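Local coordinates for protein farnesyltransferase, putative (PDB 3WCA) that probably condenses two molecules of farnesyl diphosphate into squalene at the expense of NAD(P)H, with magnesium as cofactor, on the route to lanosterol, at residues D33-V38 against I59-L64; L64-T69 against E109-Y114; H93-C98 against V117-S122; S133-R138 against A165-H170. The protein carries 1 engineered substitution. All blocks are in the same frame, centred on the assembly; numbering follows the deposited sequence.

Contact 1 (D33-V38 against I59-L64); sequences DILQAV and IFYLVL
The phenol ring of Y61 has CG1 of V38 at its edge, near the ring plane and 3.7 Å from Y61 OH, while CD1 of L35 approaches the ring obliquely, 3.2 Å from Y61 CD2. L35 reaches the ring because its CG stands anti to the backbone N (chi1 169°), which carries the branched end nearer to helix 51-72. F42 stacks on the same ring. Helices 26-38 and 51-72, whose segments here pass with axes 10.4 Å apart at 56°, belong to the all-helical trans-isoprenyl synthase fold, and Y61 lines the pocket of the farnesyl thiodiphosphate, about 3 Å from it at the nearest side-chain atom; a tyrosine fits here, apolar along most of its ring and polar at its outer end. Beside this pair, the neighbouring residues meet, branched aliphatic chains suited to a buried seam: both methyls of L62 lie against CG2 of I34, tightly, with I34 CG2 and L62 CD2 only 3.3 Å apart.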
loop_
_atom_site.group_PDB
_atom_site.type_symbol
_atom_site.label_atom_id
_atom_site.label_comp_id
_atom_site.label_asym_id
_atom_site.label_seq_id
_atom_site.Cartn_x
_atom_site.Cartn_y
_atom_site.Cartn_z
ATOM N N ASP A 33 -6.060 18.229 7.297
ATOM C CA ASP A 33 -4.800 18.929 7.512
ATOM C C ASP A 33 -3.724 17.972 7.998
ATOM O O ASP A 33 -2.570 18.056 7.580
ATOM C CB ASP A 33 -4.977 20.047 8.537
ATOM C CG ASP A 33 -5.310 21.376 7.898
ATOM O OD1 ASP A 33 -6.133 21.402 6.953
ATOM O OD2 ASP A 33 -4.754 22.402 8.352
ATOM N N ILE A 34 -4.093 17.057 8.886
ATOM C CA ILE A 34 -3.107 16.123 9.392
ATOM C C ILE A 34 -2.794 15.138 8.273
ATOM O O ILE A 34 -1.658 14.711 8.110
ATOM C CB ILE A 34 -3.624 15.401 10.673
ATOM C CG1 ILE A 34 -2.442 14.837 11.457
ATOM C CG2 ILE A 34 -4.596 14.305 10.323
ATOM C CD1 ILE A 34 -1.592 15.912 12.124
ATOM N N LEU A 35 -3.808 14.805 7.481
ATOM C CA LEU A 35 -3.640 13.890 6.361
ATOM C C LEU A 35 -2.566 14.415 5.413
ATOM O O LEU A 35 -1.691 13.678 4.967
ATOM C CB LEU A 35 -4.956 13.759 5.599
ATOM C CG LEU A 35 -4.865 13.037 4.259
ATOM C CD1 LEU A 35 -4.485 11.599 4.503
ATOM C CD2 LEU A 35 -6.184 13.123 3.523
ATOM N N GLN A 36 -2.649 15.701 5.105
ATOM C CA GLN A 36 -1.699 16.340 4.208
ATOM C C GLN A 36 -0.267 16.332 4.736
ATOM O O GLN A 36 0.687 16.257 3.962
ATOM C CB GLN A 36 -2.155 17.774 3.940
ATOM C CG GLN A 36 -1.073 18.715 3.453
ATOM C CD GLN A 36 -1.652 20.036 3.003
ATOM O OE1 GLN A 36 -2.256 20.127 1.929
ATOM N NE2 GLN A 36 -1.494 21.069 3.831
ATOM N N ALA A 37 -0.122 16.407 6.054
ATOM C CA ALA A 37 1.193 16.422 6.675
ATOM C C ALA A 37 1.733 15.011 6.855
ATOM O O ALA A 37 2.911 14.748 6.624
ATOM C CB ALA A 37 1.115 17.125 8.025
ATOM N N VAL A 38 0.852 14.109 7.259
ATOM C CA VAL A 38 1.208 12.717 7.505
ATOM C C VAL A 38 1.374 11.865 6.241
ATOM O O VAL A 38 1.974 10.789 6.292
ATOM C CB VAL A 38 0.153 12.084 8.459
ATOM C CG1 VAL A 38 -0.093 10.631 8.124
ATOM C CG2 VAL A 38 0.634 12.218 9.897
ATOM N N ILE A 59 -11.020 9.721 7.083
ATOM C CA ILE A 59 -11.050 9.309 8.483
ATOM C C ILE A 59 -10.541 7.876 8.617
ATOM O O ILE A 59 -9.851 7.537 9.580
ATOM C CB ILE A 59 -12.482 9.391 9.049
ATOM C CG1 ILE A 59 -12.993 10.821 8.930
ATOM C CG2 ILE A 59 -12.503 8.927 10.508
ATOM C CD1 ILE A 59 -12.013 11.854 9.471
ATOM N N PHE A 60 -10.917 7.046 7.649
ATOM C CA PHE A 60 -10.507 5.652 7.585
ATOM C C PHE A 60 -8.981 5.578 7.564
ATOM O O PHE A 60 -8.363 4.806 8.308
ATOM C CB PHE A 60 -11.076 5.028 6.311
ATOM C CG PHE A 60 -10.621 3.624 6.055
ATOM C CD1 PHE A 60 -10.526 2.702 7.099
ATOM C CD2 PHE A 60 -10.392 3.186 4.746
ATOM C CE1 PHE A 60 -10.221 1.355 6.843
ATOM C CE2 PHE A 60 -10.088 1.850 4.478
ATOM C CZ PHE A 60 -10.006 0.925 5.536
ATOM N N TYR A 61 -8.385 6.398 6.701
ATOM C CA TYR A 61 -6.941 6.459 6.554
ATOM C C TYR A 61 -6.241 6.928 7.821
ATOM O O TYR A 61 -5.188 6.407 8.174
ATOM C CB TYR A 61 -6.570 7.393 5.399
ATOM C CG TYR A 61 -5.090 7.680 5.305
ATOM C CD1 TYR A 61 -4.243 6.873 4.546
ATOM C CD2 TYR A 61 -4.528 8.737 6.022
ATOM C CE1 TYR A 61 -2.866 7.112 4.502
ATOM C CE2 TYR A 61 -3.158 8.983 5.993
ATOM C CZ TYR A 61 -2.331 8.168 5.234
ATOM O OH TYR A 61 -0.974 8.410 5.243
ATOM N N LEU A 62 -6.803 7.913 8.506
ATOM C CA LEU A 62 -6.154 8.411 9.711
ATOM C C LEU A 62 -6.211 7.395 10.852
ATOM O O LEU A 62 -5.270 7.274 11.638
ATOM C CB LEU A 62 -6.768 9.742 10.127
ATOM C CG LEU A 62 -6.454 10.904 9.168
ATOM C CD1 LEU A 62 -7.244 12.154 9.578
ATOM C CD2 LEU A 62 -4.956 11.195 9.195
ATOM N N VAL A 63 -7.310 6.656 10.940
ATOM C CA VAL A 63 -7.429 5.638 11.971
ATOM C C VAL A 63 -6.291 4.623 11.784
ATOM O O VAL A 63 -5.547 4.340 12.722
ATOM C CB VAL A 63 -8.791 4.905 11.883
ATOM C CG1 VAL A 63 -8.758 3.630 12.713
ATOM C CG2 VAL A 63 -9.903 5.823 12.376
ATOM N N LEU A 64 -6.150 4.105 10.563
ATOM C CA LEU A 64 -5.117 3.120 10.258
ATOM C C LEU A 64 -3.731 3.728 10.411
ATOM O O LEU A 64 -2.772 3.049 10.799
ATOM C CB LEU A 64 -5.290 2.582 8.829
ATOM C CG LEU A 64 -6.637 1.925 8.504
ATOM C CD1 LEU A 64 -6.549 1.242 7.143
ATOM C CD2 LEU A 64 -6.996 0.898 9.588
#

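Contact 2 (L64-T69 against E109-Y114); sequences LRALDT and ELLERY
L110 and L111 reach the same helix by different rotations about CA-CB. In L110, CG lies anti to the backbone N (chi1 172°), which brings CD2 across the aliphatic part of R65 at about a right angle, L110 CD2 lying 3.9 Å from R65 CG. In L111, CG sits beside the backbone N instead (chi1 -69°), and its two methyls part company: CD2 settles 3.6 Å from CB of A66, whereas CD1 meets CG2 of T69 tip to tip, also at 3.6 Å. A66 is small enough to let the helices come close, its CA being 6.4 Å from that of L111, and its CB also touches CE1 of Y114 at 3.6 Å.

T69 serves two purposes. Its methyl joins the apolar seam, while its OG1 donates to the carbonyl O of R65 at 2.9 Å; that oxygen also accepts from T69 N, the two donors arriving from opposite faces of the carbonyl plane. The charged end of R65 turns away from the leucines to a salt bridge with E107. D68 OD2 lies over one face of the guanidinium, a long, purely electrostatic pairing. D68, E71 and D72 bind magnesium, and their spacing is that of the aspartate-rich motif by which squalene and phytoene synthases hold the metal for the substrate diphosphate.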
loop_
_atom_site.group_PDB
_atom_site.type_symbol
_atom_site.label_atom_id
_atom_site.label_comp_id
_atom_site.label_asym_id
_atom_site.label_seq_id
_atom_site.Cartn_x
_atom_site.Cartn_y
_atom_site.Cartn_z
ATOM N N LEU A 64 -6.150 4.105 10.563
ATOM C CA LEU A 64 -5.117 3.120 10.258
ATOM C C LEU A 64 -3.731 3.728 10.411
ATOM O O LEU A 64 -2.772 3.049 10.799
ATOM C CB LEU A 64 -5.290 2.582 8.829
ATOM C CG LEU A 64 -6.637 1.925 8.504
ATOM C CD1 LEU A 64 -6.549 1.242 7.143
ATOM C CD2 LEU A 64 -6.996 0.898 9.588
ATOM N N ARG A 65 -3.633 5.014 10.105
ATOM C CA ARG A 65 -2.371 5.717 10.206
ATOM C C ARG A 65 -1.959 5.787 11.671
ATOM O O ARG A 65 -0.772 5.744 11.999
ATOM C CB ARG A 65 -2.512 7.120 9.639
ATOM C CG ARG A 65 -1.227 7.888 9.649
ATOM C CD ARG A 65 -0.151 7.160 8.865
ATOM N NE ARG A 65 1.112 7.874 8.974
ATOM C CZ ARG A 65 2.170 7.644 8.211
ATOM N NH1 ARG A 65 2.122 6.707 7.268
ATOM N NH2 ARG A 65 3.271 8.364 8.386
ATOM N N ALA A 66 -2.943 5.922 12.549
ATOM C CA ALA A 66 -2.669 5.954 13.979
ATOM C C ALA A 66 -2.098 4.582 14.367
ATOM O O ALA A 66 -1.063 4.507 15.032
ATOM C CB ALA A 66 -3.955 6.239 14.758
ATOM N N LEU A 67 -2.761 3.503 13.941
ATOM C CA LEU A 67 -2.279 2.150 14.245
ATOM C C LEU A 67 -0.835 1.999 13.803
ATOM O O LEU A 67 0.020 1.502 14.554
ATOM C CB LEU A 67 -3.082 1.079 13.505
ATOM C CG LEU A 67 -4.520 0.788 13.903
ATOM C CD1 LEU A 67 -5.056 -0.350 13.037
ATOM C CD2 LEU A 67 -4.567 0.429 15.375
ATOM N N ASP A 68 -0.578 2.403 12.563
ATOM C CA ASP A 68 0.751 2.296 11.996
ATOM C C ASP A 68 1.777 3.011 12.859
ATOM O O ASP A 68 2.892 2.527 13.045
ATOM C CB ASP A 68 0.775 2.880 10.586
ATOM C CG ASP A 68 2.115 2.712 9.926
ATOM O OD1 ASP A 68 2.482 1.556 9.633
ATOM O OD2 ASP A 68 2.809 3.729 9.719
ATOM N N THR A 69 1.393 4.168 13.383
ATOM C CA THR A 69 2.281 4.958 14.219
ATOM C C THR A 69 2.673 4.201 15.495
ATOM O O THR A 69 3.805 4.313 15.969
ATOM C CB THR A 69 1.624 6.310 14.567
ATOM O OG1 THR A 69 1.433 7.056 13.360
ATOM C CG2 THR A 69 2.494 7.114 15.506
ATOM N N GLU A 109 1.308 14.126 16.757
ATOM C CA GLU A 109 0.194 15.057 16.901
ATOM C C GLU A 109 -1.148 14.387 16.591
ATOM O O GLU A 109 -2.163 14.699 17.214
ATOM C CB GLU A 109 0.400 16.245 15.964
ATOM C CG GLU A 109 -0.528 17.423 16.205
ATOM C CD GLU A 109 -0.361 18.494 15.139
ATOM O OE1 GLU A 109 0.774 18.664 14.648
ATOM O OE2 GLU A 109 -1.356 19.168 14.796
ATOM N N LEU A 110 -1.146 13.473 15.622
ATOM C CA LEU A 110 -2.367 12.765 15.240
ATOM C C LEU A 110 -2.938 12.027 16.447
ATOM O O LEU A 110 -4.140 12.073 16.716
ATOM C CB LEU A 110 -2.073 11.764 14.119
ATOM C CG LEU A 110 -3.193 10.799 13.718
ATOM C CD1 LEU A 110 -4.419 11.559 13.256
ATOM C CD2 LEU A 110 -2.686 9.886 12.607
ATOM N N LEU A 111 -2.066 11.352 17.181
ATOM C CA LEU A 111 -2.506 10.617 18.348
ATOM C C LEU A 111 -2.874 11.516 19.529
ATOM O O LEU A 111 -3.868 11.263 20.195
ATOM C CB LEU A 111 -1.436 9.603 18.753
ATOM C CG LEU A 111 -1.287 8.461 17.743
ATOM C CD1 LEU A 111 -0.039 7.658 18.054
ATOM C CD2 LEU A 111 -2.522 7.574 17.788
ATOM N N GLU A 112 -2.090 12.566 19.778
ATOM C CA GLU A 112 -2.370 13.471 20.897
ATOM C C GLU A 112 -3.680 14.224 20.720
ATOM O O GLU A 112 -4.418 14.435 21.682
ATOM C CB GLU A 112 -1.228 14.470 21.082
ATOM C CG GLU A 112 0.114 13.814 21.340
ATOM C CD GLU A 112 1.244 14.812 21.471
ATOM O OE1 GLU A 112 1.302 15.753 20.656
ATOM O OE2 GLU A 112 2.081 14.647 22.381
ATOM N N ARG A 113 -3.970 14.632 19.490
ATOM C CA ARG A 113 -5.206 15.346 19.204
ATOM C C ARG A 113 -6.139 14.414 18.443
ATOM O O ARG A 113 -6.911 14.848 17.589
ATOM C CB ARG A 113 -4.915 16.597 18.373
ATOM C CG ARG A 113 -4.061 17.625 19.097
ATOM C CD ARG A 113 -3.781 18.838 18.218
ATOM N NE ARG A 113 -4.973 19.640 17.946
ATOM C CZ ARG A 113 -5.030 20.590 17.017
ATOM N NH1 ARG A 113 -3.964 20.851 16.272
ATOM N NH2 ARG A 113 -6.147 21.282 16.833
ATOM N N TYR A 114 -6.068 13.131 18.779
ATOM C CA TYR A 114 -6.882 12.105 18.136
ATOM C C TYR A 114 -8.382 12.341 18.314
ATOM O O TYR A 114 -9.206 11.658 17.703
ATOM C CB TYR A 114 -6.506 10.732 18.694
ATOM C CG TYR A 114 -6.999 9.565 17.867
ATOM C CD1 TYR A 114 -6.405 9.251 16.642
ATOM C CD2 TYR A 114 -8.041 8.757 18.320
ATOM C CE1 TYR A 114 -6.832 8.159 15.893
ATOM C CE2 TYR A 114 -8.477 7.664 17.579
ATOM C CZ TYR A 114 -7.865 7.369 16.369
ATOM O OH TYR A 114 -8.270 6.274 15.651
#

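Contact 3 (H93-C98 against V117-S122); sequences HDTTWC and VTRAYS
H93 and Y121 form the aromatic part of the contact, an offset edge-to-face pair. The edge of the tyrosine is turned toward the face of the imidazole, with ring centroids 5.5 Å apart and planes at 72°; the nearest atoms are H93 CE1 and Y121 CE2, at 3.7 Å. The polar ends of the two rings meet through one water, which donates to Y121 OH at 3.3 Å and is held weakly by H93 NE2. Y121 OH also bonds to the backbone O of Q129, and this anchors the phenol in a largely buried place while the histidine remains at the surface.

Van der Waals packing is carried by the threonines. OG1 of T118 lies between the backbone N and carbonyl carbon (chi1 56°), where it bonds to T115 O of its own helix; from there it also rests 3.4 Å from CA of T95. CG2 of T95 adds a looser touch on R119.

Backbone bonding shapes the loop. W97 N binds D94 O at 2.9 Å, closing a type I beta turn with the two threonines T95 and T96 at its corners. The arrangement is a surface beta turn packed against the short helix 115-122, away from the magnesium and substrate sites.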
loop_
_atom_site.group_PDB
_atom_site.type_symbol
_atom_site.label_atom_id
_atom_site.label_comp_id
_atom_site.label_asym_id
_atom_site.label_seq_id
_atom_site.Cartn_x
_atom_site.Cartn_y
_atom_site.Cartn_z
ATOM N N HIS A 93 -15.293 5.165 19.471
ATOM C CA HIS A 93 -16.520 5.658 20.084
ATOM C C HIS A 93 -16.260 6.417 21.385
ATOM O O HIS A 93 -17.183 6.675 22.153
ATOM C CB HIS A 93 -17.465 4.487 20.359
ATOM C CG HIS A 93 -17.834 3.705 19.136
ATOM N ND1 HIS A 93 -18.588 4.238 18.111
ATOM C CD2 HIS A 93 -17.547 2.433 18.770
ATOM C CE1 HIS A 93 -18.749 3.327 17.167
ATOM N NE2 HIS A 93 -18.128 2.224 17.542
ATOM N N ASP A 94 -15.005 6.777 21.631
ATOM C CA ASP A 94 -14.643 7.499 22.847
ATOM C C ASP A 94 -13.981 8.825 22.480
ATOM O O ASP A 94 -12.756 8.927 22.427
ATOM C CB ASP A 94 -13.688 6.646 23.688
ATOM C CG ASP A 94 -13.304 7.312 24.997
ATOM O OD1 ASP A 94 -13.669 8.489 25.188
ATOM O OD2 ASP A 94 -12.633 6.661 25.828
ATOM N N THR A 95 -14.805 9.839 22.245
ATOM C CA THR A 95 -14.332 11.163 21.847
ATOM C C THR A 95 -13.357 11.861 22.793
ATOM O O THR A 95 -12.962 13.001 22.542
ATOM C CB THR A 95 -15.518 12.118 21.602
ATOM O OG1 THR A 95 -16.348 12.152 22.768
ATOM C CG2 THR A 95 -16.344 11.655 20.412
ATOM N N THR A 96 -12.962 11.197 23.871
ATOM C CA THR A 96 -12.032 11.814 24.807
ATOM C C THR A 96 -10.695 11.087 24.829
ATOM O O THR A 96 -9.737 11.539 25.457
ATOM C CB THR A 96 -12.623 11.860 26.247
ATOM O OG1 THR A 96 -11.690 12.498 27.126
ATOM C CG2 THR A 96 -12.905 10.465 26.765
ATOM N N TRP A 97 -10.623 9.969 24.120
ATOM C CA TRP A 97 -9.397 9.189 24.080
ATOM C C TRP A 97 -8.297 9.817 23.216
ATOM O O TRP A 97 -8.579 10.474 22.212
ATOM C CB TRP A 97 -9.687 7.779 23.564
ATOM C CG TRP A 97 -8.506 6.884 23.682
ATOM C CD1 TRP A 97 -8.172 6.113 24.754
ATOM C CD2 TRP A 97 -7.454 6.724 22.726
ATOM N NE1 TRP A 97 -6.973 5.481 24.528
ATOM C CE2 TRP A 97 -6.509 5.839 23.288
ATOM C CE3 TRP A 97 -7.215 7.243 21.446
ATOM C CZ2 TRP A 97 -5.341 5.460 22.618
ATOM C CZ3 TRP A 97 -6.053 6.867 20.779
ATOM C CH2 TRP A 97 -5.132 5.982 21.369
ATOM N N CYS A 98 -7.047 9.606 23.626
ATOM C CA CYS A 98 -5.874 10.099 22.905
ATOM C C CYS A 98 -4.606 9.497 23.521
ATOM O O CYS A 98 -4.633 8.998 24.648
ATOM C CB CYS A 98 -5.816 11.632 22.931
ATOM S SG CYS A 98 -5.402 12.365 24.519
ATOM N N VAL A 117 -10.476 13.147 15.123
ATOM C CA VAL A 117 -10.782 12.007 14.271
ATOM C C VAL A 117 -12.008 11.250 14.770
ATOM O O VAL A 117 -12.887 10.896 13.989
ATOM C CB VAL A 117 -9.591 11.019 14.210
ATOM C CG1 VAL A 117 -9.875 9.934 13.190
ATOM C CG2 VAL A 117 -8.321 11.758 13.863
ATOM N N THR A 118 -12.061 10.988 16.071
ATOM C CA THR A 118 -13.200 10.262 16.625
ATOM C C THR A 118 -14.476 11.086 16.513
ATOM O O THR A 118 -15.552 10.535 16.277
ATOM C CB THR A 118 -12.962 9.874 18.087
ATOM O OG1 THR A 118 -12.662 11.046 18.852
ATOM C CG2 THR A 118 -11.808 8.888 18.186
ATOM N N ARG A 119 -14.367 12.401 16.674
ATOM C CA ARG A 119 -15.554 13.250 16.552
ATOM C C ARG A 119 -16.076 13.142 15.129
ATOM O O ARG A 119 -17.244 12.841 14.905
ATOM C CB ARG A 119 -15.231 14.716 16.835
ATOM C CG ARG A 119 -14.740 15.010 18.228
ATOM C CD ARG A 119 -14.838 16.498 18.488
ATOM N NE ARG A 119 -14.089 16.902 19.670
ATOM C CZ ARG A 119 -14.380 17.976 20.397
ATOM N NH1 ARG A 119 -15.411 18.748 20.063
ATOM N NH2 ARG A 119 -13.636 18.284 21.449
ATOM N N ALA A 120 -15.192 13.404 14.171
ATOM C CA ALA A 120 -15.544 13.328 12.760
ATOM C C ALA A 120 -16.130 11.952 12.481
ATOM O O ALA A 120 -17.082 11.806 11.713
ATOM C CB ALA A 120 -14.306 13.548 11.909
ATOM N N TYR A 121 -15.552 10.945 13.121
ATOM C CA TYR A 121 -16.002 9.569 12.959
ATOM C C TYR A 121 -17.460 9.415 13.389
ATOM O O TYR A 121 -18.259 8.796 12.684
ATOM C CB TYR A 121 -15.123 8.644 13.803
ATOM C CG TYR A 121 -15.547 7.193 13.809
ATOM C CD1 TYR A 121 -15.054 6.297 12.861
ATOM C CD2 TYR A 121 -16.431 6.712 14.778
ATOM C CE1 TYR A 121 -15.426 4.951 12.880
ATOM C CE2 TYR A 121 -16.811 5.371 14.805
ATOM C CZ TYR A 121 -16.305 4.497 13.856
ATOM O OH TYR A 121 -16.671 3.172 13.881
ATOM N N SER A 122 -17.797 9.984 14.545
ATOM C CA SER A 122 -19.153 9.886 15.081
ATOM C C SER A 122 -20.207 10.535 14.191
ATOM O O SER A 122 -21.397 10.256 14.336
ATOM C CB SER A 122 -19.226 10.505 16.482
ATOM O OG SER A 122 -19.087 11.914 16.428
HETATM O O HOH W 1 -18.703 0.706 14.614
#

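Contact 4 (S133-R138 against A165-H170); sequences SGICER and AGLVGH. With FPS (S-[(2E,6E)-3,7,11-trimethyldodeca-2,6,10-trienyl] trihydrogen thiodiphosphate), chain E.
Behind the wall of the farnesyl pocket, I135 and L167 join the pocket helix 154-179 to helix 126-147, the two segments running nearly antiparallel at 168° with axes 9.9 Å apart. One side of segment 165-170 faces the prenyl chain of the bound farnesyl thiodiphosphate: CG1 of V168 lies 3.7 Å from ligand C8, and CA of G169 comes within 3.4 Å of ligand C15, where a residue without a side chain lets the prenyl tail lie close against the backbone. The CB of L167 points toward helix 126-147 instead.

I135 and L167 slide past each other in opposite directions, I135 CG2 lying 3.9 Å from L167 CB and 3.7 Å from L167 O. Further along, R138 bends at chi3 (67°) and lays its guanidinium across the leucine, so that L167 CD2 sits over one face, offset toward the rim and 3.7 Å from NH2. The flat face of an arginine tolerates such a greasy neighbour, since its N-H groups point outward around the edge. R138 NH2 also stands 4.3 Å from H170 ND1, too far for a bond, and a positive arginine there would be expected to make protonation of that histidine somewhat less likely.

With no hydrogen bond between the segments, the pairing rests on shape and apolar burial at its centre, passing to a charged, solvent-facing margin at R138.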
loop_
_atom_site.group_PDB
_atom_site.type_symbol
_atom_site.label_atom_id
_atom_site.label_comp_id
_atom_site.label_asym_id
_atom_site.label_seq_id
_atom_site.Cartn_x
_atom_site.Cartn_y
_atom_site.Cartn_z
ATOM N N SER A 133 -14.363 0.465 11.653
ATOM C CA SER A 133 -14.108 -0.170 12.940
ATOM C C SER A 133 -13.695 -1.616 12.711
ATOM O O SER A 133 -12.800 -2.137 13.386
ATOM C CB SER A 133 -15.371 -0.115 13.806
ATOM O OG SER A 133 -15.076 -0.456 15.142
ATOM N N GLY A 134 -14.341 -2.250 11.737
ATOM C CA GLY A 134 -14.058 -3.643 11.431
ATOM C C GLY A 134 -12.675 -3.893 10.859
ATOM O O GLY A 134 -12.014 -4.878 11.214
ATOM N N ILE A 135 -12.240 -3.014 9.957
ATOM C CA ILE A 135 -10.928 -3.152 9.340
ATOM C C ILE A 135 -9.856 -2.776 10.351
ATOM O O ILE A 135 -8.810 -3.409 10.413
ATOM C CB ILE A 135 -10.787 -2.248 8.082
ATOM C CG1 ILE A 135 -11.837 -2.640 7.036
ATOM C CG2 ILE A 135 -9.394 -2.395 7.483
ATOM C CD1 ILE A 135 -11.747 -4.077 6.583
ATOM N N CYS A 136 -10.126 -1.745 11.144
ATOM C CA CYS A 136 -9.183 -1.278 12.167
ATOM C C CYS A 136 -8.761 -2.394 13.124
ATOM O O CYS A 136 -7.577 -2.576 13.405
ATOM C CB CYS A 136 -9.807 -0.147 12.974
ATOM S SG CYS A 136 -8.767 0.393 14.317
ATOM N N GLU A 137 -9.749 -3.131 13.618
ATOM C CA GLU A 137 -9.516 -4.239 14.536
ATOM C C GLU A 137 -8.708 -5.367 13.880
ATOM O O GLU A 137 -7.715 -5.837 14.439
ATOM C CB GLU A 137 -10.859 -4.784 15.038
ATOM C CG GLU A 137 -10.730 -5.998 15.933
ATOM C CD GLU A 137 -12.006 -6.305 16.699
ATOM O OE1 GLU A 137 -13.062 -6.510 16.059
ATOM O OE2 GLU A 137 -11.942 -6.341 17.948
ATOM N N ARG A 138 -9.139 -5.811 12.705
ATOM C CA ARG A 138 -8.431 -6.874 12.015
ATOM C C ARG A 138 -6.982 -6.500 11.659
ATOM O O ARG A 138 -6.087 -7.337 11.756
ATOM C CB ARG A 138 -9.212 -7.288 10.767
ATOM C CG ARG A 138 -10.520 -8.013 11.094
ATOM C CD ARG A 138 -11.438 -8.115 9.885
ATOM N NE ARG A 138 -10.899 -8.984 8.842
ATOM C CZ ARG A 138 -11.433 -9.095 7.632
ATOM N NH1 ARG A 138 -12.510 -8.381 7.328
ATOM N NH2 ARG A 138 -10.903 -9.917 6.729
ATOM N N ALA A 165 -2.244 -3.648 4.091
ATOM C CA ALA A 165 -2.600 -3.042 2.815
ATOM C C ALA A 165 -3.773 -3.742 2.128
ATOM O O ALA A 165 -4.684 -3.090 1.619
ATOM C CB ALA A 165 -1.388 -3.047 1.895
ATOM N N GLY A 166 -3.740 -5.066 2.096
ATOM C CA GLY A 166 -4.820 -5.803 1.470
ATOM C C GLY A 166 -6.165 -5.475 2.111
ATOM O O GLY A 166 -7.192 -5.410 1.425
ATOM N N LEU A 167 -6.157 -5.259 3.426
ATOM C CA LEU A 167 -7.381 -4.937 4.148
ATOM C C LEU A 167 -7.872 -3.522 3.827
ATOM O O LEU A 167 -9.071 -3.237 3.911
ATOM C CB LEU A 167 -7.169 -5.091 5.658
ATOM C CG LEU A 167 -7.233 -6.527 6.200
ATOM C CD1 LEU A 167 -6.924 -6.542 7.680
ATOM C CD2 LEU A 167 -8.630 -7.095 5.951
ATOM N N VAL A 168 -6.945 -2.631 3.484
ATOM C CA VAL A 168 -7.331 -1.273 3.122
ATOM C C VAL A 168 -8.138 -1.470 1.847
ATOM O O VAL A 168 -9.154 -0.819 1.631
ATOM C CB VAL A 168 -6.101 -0.388 2.828
ATOM C CG1 VAL A 168 -6.547 1.014 2.465
ATOM C CG2 VAL A 168 -5.179 -0.350 4.048
ATOM N N GLY A 169 -7.687 -2.406 1.019
ATOM C CA GLY A 169 -8.382 -2.702 -0.220
ATOM C C GLY A 169 -9.787 -3.211 0.061
ATOM O O GLY A 169 -10.739 -2.847 -0.642
ATOM N N HIS A 170 -9.917 -4.068 1.076
ATOM C CA HIS A 170 -11.221 -4.605 1.460
ATOM C C HIS A 170 -12.085 -3.438 1.934
ATOM O O HIS A 170 -13.177 -3.215 1.419
ATOM C CB HIS A 170 -11.090 -5.631 2.599
ATOM C CG HIS A 170 -10.554 -6.964 2.168
ATOM N ND1 HIS A 170 -10.805 -8.126 2.866
ATOM C CD2 HIS A 170 -9.796 -7.323 1.105
ATOM C CE1 HIS A 170 -10.230 -9.145 2.251
ATOM N NE2 HIS A 170 -9.610 -8.684 1.179
HETATM C C1 FPS E . 1.749 3.671 2.475
HETATM S S1 FPS E . 1.166 5.316 3.116
HETATM C C2 FPS E . 0.537 2.703 2.321
HETATM C C3 FPS E . 0.271 1.734 1.359
HETATM C C4 FPS E . 1.182 1.404 0.198
HETATM C C5 FPS E . -1.030 0.976 1.489
HETATM C C6 FPS E . -2.346 1.722 1.106
HETATM C C7 FPS E . -3.219 0.721 0.380
HETATM C C8 FPS E . -4.268 0.987 -0.413
HETATM C C10 FPS E . -4.987 -0.234 -1.019
HETATM C C9 FPS E . -4.765 2.403 -0.726
HETATM C C11 FPS E . -5.631 0.078 -2.351
HETATM C C12 FPS E . -6.697 -0.949 -2.632
HETATM C C13 FPS E . -7.845 -0.724 -3.309
HETATM C C14 FPS E . -8.236 0.638 -3.898
HETATM C C15 FPS E . -8.798 -1.902 -3.496
HETATM P PA FPS E . 1.031 6.681 1.565
HETATM O O1A FPS E . 0.169 6.087 0.415
HETATM O O2A FPS E . 0.376 7.921 2.118
HETATM O O3A FPS E . 2.481 7.352 1.060
HETATM P PB FPS E . 3.999 6.749 0.613
HETATM O O1B FPS E . 4.522 7.451 -0.675
HETATM O O2B FPS E . 5.029 7.072 1.755
HETATM O O3B FPS E . 3.888 5.209 0.255
#

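Contacts 1 and 2 lie 8 Å apart between centres and share L64 on helix 51-72, the element that also carries the magnesium-binding acidic residues. Contact 3 is 12 Å from contact 2, and their segments alternate along the chain; contact 2 sets segment 109-114 against helix 51-72 and contact 3 sets the loop 93-98 against helix 115-122. Contact 4 closes after the others, 15 Å from contact 1 and 19 Å from contact 3, yet L64 CD1 still touches V168 CG2 and F60 packs on I135. Helix 51-72 thus packs on helices 26-38 and 105-112 while itself lending Y61 to the farnesyl pocket; contact 3 lies farther out, at the surface.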